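PDB 7C4C: CCHC-type domain-containing protein from Trypanosoma brucei brucei, which probably acts as a 3'-5' RNA exonuclease, pairing a metal-dependent RNase D-type catalytic domain with zinc knuckles that bind nucleotides. Local coordinates for residues A[99-104]-A[123-128]; A[36-41]-A[94-99]. All blocks are in the same frame, centred on the assembly; numbering follows the deposited sequence.

Contact 1 of 2, residues A[99-104]-A[123-128]; sequences LFFDCR and DLQVFF. With 5GP (guanosine-5'-monophosphate), chain P.
Asp-123, the N-cap of helix 124-136, turns its carboxylate back on the loop after strand 97-100 and takes up two consecutive backbone N-H groups, CG anti to the backbone N (chi1 -178°) carrying it there. OD1 of Asp-123 meets the N of Asp-102 on the syn side in a short but bent bond (2.6 Å, N-H...O 133°), while the N of Cys-103 reaches OD2 of Asp-123 at 3.2 Å from well above the carboxylate plane. OD1 also takes a weak capping bond from the N of Gln-125. A nearly straight bond of 2.9 Å joins the N of Leu-124 to the O of Phe-100. CB of Gln-125 sits over the centre of the Phe-101 ring, a CH-pi contact 3.7 Å from the centroid. O2' of a guanosine monophosphate donates to OD2 of Asp-102 at 2.6 Å and accepts from NE2 of Gln-125 at 2.8 Å. Ser-142 O and Arg-141, bound to NE2 and OE1, fix that amide's rotation. Arg-104 grips Asp-102 side-on, NE to OD1 and NH2 to OD2, and its NH1 binds Asp-237 and Pro-240 O. Two neighbouring strand-to-helix junctions thus meet at a ribose O2' within a DnaQ-like exonuclease domain.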
loop_
_atom_site.group_PDB
_atom_site.type_symbol
_atom_site.label_atom_id
_atom_site.label_comp_id
_atom_site.label_asym_id
_atom_site.label_seq_id
_atom_site.Cartn_x
_atom_site.Cartn_y
_atom_site.Cartn_z
ATOM N N LEU A 99 -1.907 -14.666 -0.068
ATOM C CA LEU A 99 -1.675 -13.262 0.220
ATOM C C LEU A 99 -2.708 -12.766 1.220
ATOM O O LEU A 99 -3.917 -12.858 0.976
ATOM C CB LEU A 99 -1.715 -12.432 -1.059
ATOM C CG LEU A 99 -0.732 -12.867 -2.153
ATOM C CD1 LEU A 99 -1.389 -12.646 -3.498
ATOM C CD2 LEU A 99 0.591 -12.125 -2.073
ATOM N N PHE A 100 -2.227 -12.245 2.346
ATOM C CA PHE A 100 -3.052 -11.558 3.326
ATOM C C PHE A 100 -2.624 -10.105 3.379
ATOM O O PHE A 100 -1.548 -9.735 2.898
ATOM C CB PHE A 100 -2.919 -12.193 4.725
ATOM C CG PHE A 100 -3.443 -13.601 4.812
ATOM C CD1 PHE A 100 -2.710 -14.658 4.304
ATOM C CD2 PHE A 100 -4.672 -13.865 5.415
ATOM C CE1 PHE A 100 -3.186 -15.954 4.372
ATOM C CE2 PHE A 100 -5.162 -15.164 5.487
ATOM C CZ PHE A 100 -4.410 -16.211 4.957
ATOM N N PHE A 101 -3.482 -9.281 3.974
ATOM C CA PHE A 101 -3.106 -7.944 4.426
ATOM C C PHE A 101 -3.372 -7.923 5.925
ATOM O O PHE A 101 -4.535 -7.869 6.345
ATOM C CB PHE A 101 -3.889 -6.859 3.698
ATOM C CG PHE A 101 -3.301 -5.483 3.862
ATOM C CD1 PHE A 101 -2.289 -5.047 3.017
ATOM C CD2 PHE A 101 -3.755 -4.633 4.851
ATOM C CE1 PHE A 101 -1.744 -3.773 3.158
ATOM C CE2 PHE A 101 -3.204 -3.338 5.009
ATOM C CZ PHE A 101 -2.204 -2.913 4.168
ATOM N N ASP A 102 -2.301 -7.968 6.726
ATOM C CA ASP A 102 -2.374 -8.242 8.170
ATOM C C ASP A 102 -3.040 -9.589 8.429
ATOM O O ASP A 102 -4.268 -9.688 8.444
ATOM C CB ASP A 102 -3.116 -7.149 8.967
ATOM C CG ASP A 102 -3.126 -7.437 10.496
ATOM O OD1 ASP A 102 -2.415 -8.380 10.913
ATOM O OD2 ASP A 102 -3.751 -6.695 11.291
ATOM N N CYS A 103 -2.238 -10.619 8.665
ATOM C CA CYS A 103 -2.736 -11.984 8.741
ATOM C C CYS A 103 -3.015 -12.445 10.160
ATOM O O CYS A 103 -3.543 -13.548 10.323
ATOM C CB CYS A 103 -1.734 -12.953 8.106
ATOM S SG CYS A 103 -0.215 -13.161 9.061
ATOM N N ARG A 104 -2.683 -11.629 11.172
ATOM C CA ARG A 104 -2.612 -12.081 12.568
ATOM C C ARG A 104 -3.926 -12.698 13.042
ATOM O O ARG A 104 -3.983 -13.879 13.410
ATOM C CB ARG A 104 -2.219 -10.910 13.475
ATOM C CG ARG A 104 -0.751 -10.535 13.376
ATOM C CD ARG A 104 -0.456 -9.231 14.073
ATOM N NE ARG A 104 -1.208 -8.126 13.494
ATOM C CZ ARG A 104 -1.107 -6.862 13.898
ATOM N NH1 ARG A 104 -0.275 -6.535 14.880
ATOM N NH2 ARG A 104 -1.842 -5.920 13.314
ATOM N N ASP A 123 2.353 -11.799 3.951
ATOM C CA ASP A 123 1.518 -10.712 4.467
ATOM C C ASP A 123 1.991 -9.401 3.833
ATOM O O ASP A 123 3.128 -8.968 4.061
ATOM C CB ASP A 123 1.568 -10.675 5.997
ATOM C CG ASP A 123 0.659 -9.588 6.605
ATOM O OD1 ASP A 123 -0.050 -8.889 5.846
ATOM O OD2 ASP A 123 0.592 -9.494 7.855
ATOM N N LEU A 124 1.128 -8.757 3.036
ATOM C CA LEU A 124 1.600 -7.577 2.299
ATOM C C LEU A 124 1.671 -6.328 3.159
ATOM O O LEU A 124 2.484 -5.443 2.874
ATOM C CB LEU A 124 0.743 -7.282 1.066
ATOM C CG LEU A 124 0.636 -8.448 0.080
ATOM C CD1 LEU A 124 -0.494 -8.189 -0.919
ATOM C CD2 LEU A 124 1.940 -8.645 -0.622
ATOM N N GLN A 125 0.827 -6.210 4.183
ATOM C CA GLN A 125 1.046 -5.148 5.158
ATOM C C GLN A 125 2.428 -5.280 5.767
ATOM O O GLN A 125 3.152 -4.287 5.914
ATOM C CB GLN A 125 -0.016 -5.187 6.258
ATOM C CG GLN A 125 0.024 -3.989 7.196
ATOM C CD GLN A 125 -0.886 -4.125 8.421
ATOM O OE1 GLN A 125 -0.709 -5.032 9.227
ATOM N NE2 GLN A 125 -1.841 -3.201 8.578
ATOM N N VAL A 126 2.816 -6.507 6.115
ATOM C CA VAL A 126 4.155 -6.741 6.645
ATOM C C VAL A 126 5.189 -6.443 5.569
ATOM O O VAL A 126 6.263 -5.899 5.852
ATOM C CB VAL A 126 4.268 -8.186 7.183
ATOM C CG1 VAL A 126 5.713 -8.650 7.252
ATOM C CG2 VAL A 126 3.611 -8.287 8.547
ATOM N N PHE A 127 4.863 -6.751 4.308
ATOM C CA PHE A 127 5.774 -6.415 3.223
ATOM C C PHE A 127 6.016 -4.912 3.168
ATOM O O PHE A 127 7.165 -4.455 3.101
ATOM C CB PHE A 127 5.217 -6.921 1.900
ATOM C CG PHE A 127 6.256 -7.153 0.851
ATOM C CD1 PHE A 127 7.432 -6.426 0.830
ATOM C CD2 PHE A 127 6.060 -8.125 -0.112
ATOM C CE1 PHE A 127 8.392 -6.661 -0.141
ATOM C CE2 PHE A 127 7.015 -8.363 -1.086
ATOM C CZ PHE A 127 8.181 -7.633 -1.101
ATOM N N PHE A 128 4.940 -4.128 3.212
ATOM C CA PHE A 128 5.070 -2.681 3.134
ATOM C C PHE A 128 5.891 -2.138 4.296
ATOM O O PHE A 128 6.758 -1.273 4.105
ATOM C CB PHE A 128 3.683 -2.039 3.106
ATOM C CG PHE A 128 3.708 -0.560 2.865
ATOM C CD1 PHE A 128 3.750 -0.060 1.571
ATOM C CD2 PHE A 128 3.695 0.337 3.938
ATOM C CE1 PHE A 128 3.772 1.320 1.334
ATOM C CE2 PHE A 128 3.716 1.720 3.711
ATOM C CZ PHE A 128 3.764 2.208 2.405
HETATM P P 5GP P . -3.899 2.408 11.857
HETATM O O1P 5GP P . -2.727 3.365 11.812
HETATM O O2P 5GP P . -4.245 1.936 13.249
HETATM O O3P 5GP P . -5.099 2.823 11.036
HETATM O "O5'" 5GP P . -3.371 1.098 11.112
HETATM C "C5'" 5GP P . -4.274 0.204 10.470
HETATM C "C4'" 5GP P . -3.826 -1.234 10.593
HETATM O "O4'" 5GP P . -3.143 -1.428 11.865
HETATM C "C3'" 5GP P . -4.935 -2.286 10.578
HETATM O "O3'" 5GP P . -5.321 -2.690 9.272
HETATM C "C2'" 5GP P . -4.350 -3.415 11.414
HETATM O "O2'" 5GP P . -3.446 -4.196 10.644
HETATM C "C1'" 5GP P . -3.563 -2.633 12.466
HETATM N N9 5GP P . -4.395 -2.285 13.643
HETATM C C8 5GP P . -4.407 -1.079 14.244
HETATM N N7 5GP P . -5.275 -1.090 15.283
HETATM C C5 5GP P . -5.814 -2.327 15.335
HETATM C C6 5GP P . -6.746 -2.915 16.178
HETATM O O6 5GP P . -7.247 -2.242 17.105
HETATM N N1 5GP P . -7.097 -4.196 15.987
HETATM C C2 5GP P . -6.563 -4.924 14.990
HETATM N N2 5GP P . -6.927 -6.221 14.805
HETATM N N3 5GP P . -5.652 -4.372 14.158
HETATM C C4 5GP P . -5.258 -3.079 14.309
#

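Contact 2 of 2, residues A[36-41]-A[94-99]; sequences RSIALD and REIRKL. With MN (manganese (II) ion), chain I; MN (manganese (II) ion), chain H; 5GP (guanosine-5'-monophosphate), chain N.
Ser-37, Ile-38 and Ala-39 pair in parallel with Arg-97, Lys-98 and Leu-99, joining adjacent strands of the mixed sheet of the RNase H-like exonuclease fold, which carries a metal ligand on one of its strands. Ahead of the strand, the backbone O of Glu-95 comes 3.0 Å from NH1 of Arg-36, at an angle too poor for a hydrogen bond. Ile-96 brings CG2 within 3.6 Å of CD1 of Ile-38, which also touches Leu-90 of helix 80-91. At Arg-97 the backbone bonding starts: its N donates to the O of Arg-36, and its O accepts from the N of Ile-38 at 2.8 Å. Its side chain runs past OG of Ser-37 and bends at chi3 (-72°), bringing its guanidinium against that of Arg-36, the planes 36° apart. NH2 of Arg-36 lies 3.5 Å from NH2 of Arg-97, and NH1 of Arg-36 is over one face of the Arg-97 guanidinium, toward its rim. The salt bridge from Arg-97 to Glu-216 probably offsets this meeting of like charges. Lys-98, on the face that carries Ile-38, lies alongside Leu-40, then doubles back to give NZ to the O of Ile-96 at 2.7 Å and to the carbonyl of Glu-119. Leu-99 binds the O of Ile-38 through its N and the N of Leu-40 through its O, while CD1 packs 3.8 Å from CB of Ser-37. Just past Leu-40, the last to pair, the carboxylate of Asp-41 bridges two manganese ions, OD1 2.1 Å from one and OD2 2.2 Å from the other.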
loop_
_atom_site.group_PDB
_atom_site.type_symbol
_atom_site.label_atom_id
_atom_site.label_comp_id
_atom_site.label_asym_id
_atom_site.label_seq_id
_atom_site.Cartn_x
_atom_site.Cartn_y
_atom_site.Cartn_z
ATOM N N ARG A 36 -1.347 -19.739 -8.767
ATOM C CA ARG A 36 -0.031 -19.575 -8.172
ATOM C C ARG A 36 -0.070 -18.669 -6.956
ATOM O O ARG A 36 0.744 -18.845 -6.039
ATOM C CB ARG A 36 0.957 -19.023 -9.210
ATOM C CG ARG A 36 2.296 -18.529 -8.650
ATOM C CD ARG A 36 3.260 -19.659 -8.271
ATOM N NE ARG A 36 4.460 -19.136 -7.614
ATOM C CZ ARG A 36 4.590 -19.002 -6.296
ATOM N NH1 ARG A 36 3.601 -19.364 -5.491
ATOM N NH2 ARG A 36 5.709 -18.515 -5.778
ATOM N N SER A 37 -1.015 -17.720 -6.922
ATOM C CA SER A 37 -1.258 -16.879 -5.763
ATOM C C SER A 37 -2.760 -16.729 -5.541
ATOM O O SER A 37 -3.534 -16.588 -6.495
ATOM C CB SER A 37 -0.613 -15.500 -5.943
ATOM O OG SER A 37 0.774 -15.631 -6.224
ATOM N N ILE A 38 -3.168 -16.736 -4.279
ATOM C CA ILE A 38 -4.559 -16.524 -3.902
ATOM C C ILE A 38 -4.581 -15.476 -2.809
ATOM O O ILE A 38 -4.003 -15.693 -1.740
ATOM C CB ILE A 38 -5.222 -17.810 -3.398
ATOM C CG1 ILE A 38 -4.982 -18.947 -4.382
ATOM C CG2 ILE A 38 -6.701 -17.588 -3.178
ATOM C CD1 ILE A 38 -5.491 -20.292 -3.883
ATOM N N ALA A 39 -5.231 -14.347 -3.074
ATOM C CA ALA A 39 -5.488 -13.380 -2.017
ATOM C C ALA A 39 -6.585 -13.909 -1.114
ATOM O O ALA A 39 -7.552 -14.505 -1.584
ATOM C CB ALA A 39 -5.911 -12.039 -2.609
ATOM N N LEU A 40 -6.445 -13.683 0.182
ATOM C CA LEU A 40 -7.395 -14.195 1.156
ATOM C C LEU A 40 -7.765 -13.116 2.157
ATOM O O LEU A 40 -6.949 -12.248 2.488
ATOM C CB LEU A 40 -6.832 -15.392 1.910
ATOM C CG LEU A 40 -6.709 -16.698 1.131
ATOM C CD1 LEU A 40 -6.050 -17.723 2.039
ATOM C CD2 LEU A 40 -8.083 -17.181 0.674
ATOM N N ASP A 41 -9.006 -13.196 2.646
ATOM C CA ASP A 41 -9.496 -12.315 3.699
ATOM C C ASP A 41 -10.717 -12.974 4.344
ATOM O O ASP A 41 -11.315 -13.895 3.781
ATOM C CB ASP A 41 -9.819 -10.924 3.134
ATOM C CG ASP A 41 -9.945 -9.858 4.209
ATOM O OD1 ASP A 41 -9.067 -9.781 5.096
ATOM O OD2 ASP A 41 -10.924 -9.081 4.150
ATOM N N ARG A 94 2.157 -25.306 -0.016
ATOM C CA ARG A 94 3.100 -24.197 0.055
ATOM C C ARG A 94 3.563 -23.746 -1.314
ATOM O O ARG A 94 4.243 -22.726 -1.413
ATOM C CB ARG A 94 4.307 -24.543 0.930
ATOM C CG ARG A 94 5.070 -25.792 0.562
ATOM C CD ARG A 94 6.322 -25.924 1.447
ATOM N NE ARG A 94 5.972 -26.091 2.858
ATOM C CZ ARG A 94 6.771 -25.780 3.879
ATOM N NH1 ARG A 94 6.370 -25.974 5.136
ATOM N NH2 ARG A 94 7.972 -25.270 3.645
ATOM N N GLU A 95 3.197 -24.459 -2.372
ATOM C CA GLU A 95 3.504 -23.967 -3.703
ATOM C C GLU A 95 2.496 -22.935 -4.193
ATOM O O GLU A 95 2.759 -22.268 -5.197
ATOM C CB GLU A 95 3.601 -25.133 -4.692
ATOM C CG GLU A 95 4.696 -26.129 -4.347
ATOM C CD GLU A 95 6.032 -25.458 -4.032
ATOM O OE1 GLU A 95 6.396 -24.476 -4.719
ATOM O OE2 GLU A 95 6.720 -25.914 -3.087
ATOM N N ILE A 96 1.367 -22.774 -3.510
ATOM C CA ILE A 96 0.396 -21.735 -3.835
ATOM C C ILE A 96 0.522 -20.634 -2.784
ATOM O O ILE A 96 0.204 -20.847 -1.606
ATOM C CB ILE A 96 -1.033 -22.290 -3.880
ATOM C CG1 ILE A 96 -1.105 -23.492 -4.818
ATOM C CG2 ILE A 96 -2.006 -21.200 -4.311
ATOM C CD1 ILE A 96 -2.483 -24.095 -4.927
ATOM N N ARG A 97 0.980 -19.456 -3.202
ATOM C CA ARG A 97 1.158 -18.350 -2.274
ATOM C C ARG A 97 -0.197 -17.858 -1.774
ATOM O O ARG A 97 -1.137 -17.705 -2.554
ATOM C CB ARG A 97 1.926 -17.219 -2.957
ATOM C CG ARG A 97 2.064 -15.983 -2.106
ATOM C CD ARG A 97 2.927 -14.907 -2.776
ATOM N NE ARG A 97 4.352 -15.244 -2.798
ATOM C CZ ARG A 97 5.066 -15.429 -3.906
ATOM N NH1 ARG A 97 4.498 -15.307 -5.100
ATOM N NH2 ARG A 97 6.352 -15.731 -3.820
ATOM N N LYS A 98 -0.312 -17.625 -0.469
ATOM C CA LYS A 98 -1.523 -17.052 0.109
ATOM C C LYS A 98 -1.219 -15.628 0.539
ATOM O O LYS A 98 -0.386 -15.409 1.424
ATOM C CB LYS A 98 -2.035 -17.862 1.301
ATOM C CG LYS A 98 -1.776 -19.363 1.217
ATOM C CD LYS A 98 -2.543 -19.997 0.080
ATOM C CE LYS A 98 -2.461 -21.505 0.176
ATOM N NZ LYS A 98 -1.070 -21.985 0.425
ATOM N N LEU A 99 -1.907 -14.666 -0.068
ATOM C CA LEU A 99 -1.675 -13.262 0.220
ATOM C C LEU A 99 -2.708 -12.766 1.220
ATOM O O LEU A 99 -3.917 -12.858 0.976
ATOM C CB LEU A 99 -1.715 -12.432 -1.059
ATOM C CG LEU A 99 -0.732 -12.867 -2.153
ATOM C CD1 LEU A 99 -1.389 -12.646 -3.498
ATOM C CD2 LEU A 99 0.591 -12.125 -2.073
HETATM MN MN MN I . -8.902 -8.747 6.888
HETATM MN MN MN H . -12.181 -7.523 5.096
HETATM P P 5GP N . -10.758 -6.863 7.889
HETATM O O1P 5GP N . -10.960 -5.407 7.531
HETATM O O2P 5GP N . -10.906 -7.820 6.726
HETATM O O3P 5GP N . -9.544 -7.137 8.751
HETATM O "O5'" 5GP N . -11.989 -7.237 8.835
HETATM C "C5'" 5GP N . -12.157 -8.572 9.292
HETATM C "C4'" 5GP N . -13.116 -8.681 10.454
HETATM O "O4'" 5GP N . -12.616 -7.923 11.585
HETATM C "C3'" 5GP N . -14.522 -8.135 10.239
HETATM O "O3'" 5GP N . -15.372 -9.018 9.524
HETATM C "C2'" 5GP N . -14.991 -7.869 11.661
HETATM O "O2'" 5GP N . -15.379 -9.078 12.296
HETATM C "C1'" 5GP N . -13.699 -7.381 12.314
HETATM N N9 5GP N . -13.594 -5.911 12.281
HETATM C C8 5GP N . -12.923 -5.188 11.369
HETATM N N7 5GP N . -13.034 -3.873 11.667
HETATM C C5 5GP N . -13.780 -3.791 12.782
HETATM C C6 5GP N . -14.210 -2.716 13.539
HETATM O O6 5GP N . -13.889 -1.559 13.177
HETATM N N1 5GP N . -14.956 -2.945 14.635
HETATM C C2 5GP N . -15.295 -4.193 15.005
HETATM N N2 5GP N . -16.055 -4.377 16.109
HETATM N N3 5GP N . -14.887 -5.266 14.282
HETATM C C4 5GP N . -14.125 -5.076 13.173
HETATM O O HOH W 1 -7.050 -9.653 7.260
HETATM O O HOH W 2 -9.821 -10.377 8.115
#

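Strand 97-100 is common to both contacts, which follow one another along it with centres about 12 Å apart. Contact 2 joins it to strand 37-44, contact 1 to strand 121-123 and the helix start beyond, and Leu-99 serves both. The two also touch directly, CZ of Phe-100 resting 3.7 Å from CD1 of Leu-40. Each ends at a different guanosine monophosphate: contact 2 leads to the one whose phosphate binds both manganese ions, contact 1 to the one held by its ribose. The side chain of Asp-102 also approaches the metal-bound nucleotide, nearest atoms about 6 Å apart, consistent with neighbouring nucleotide sites in one active-site cleft.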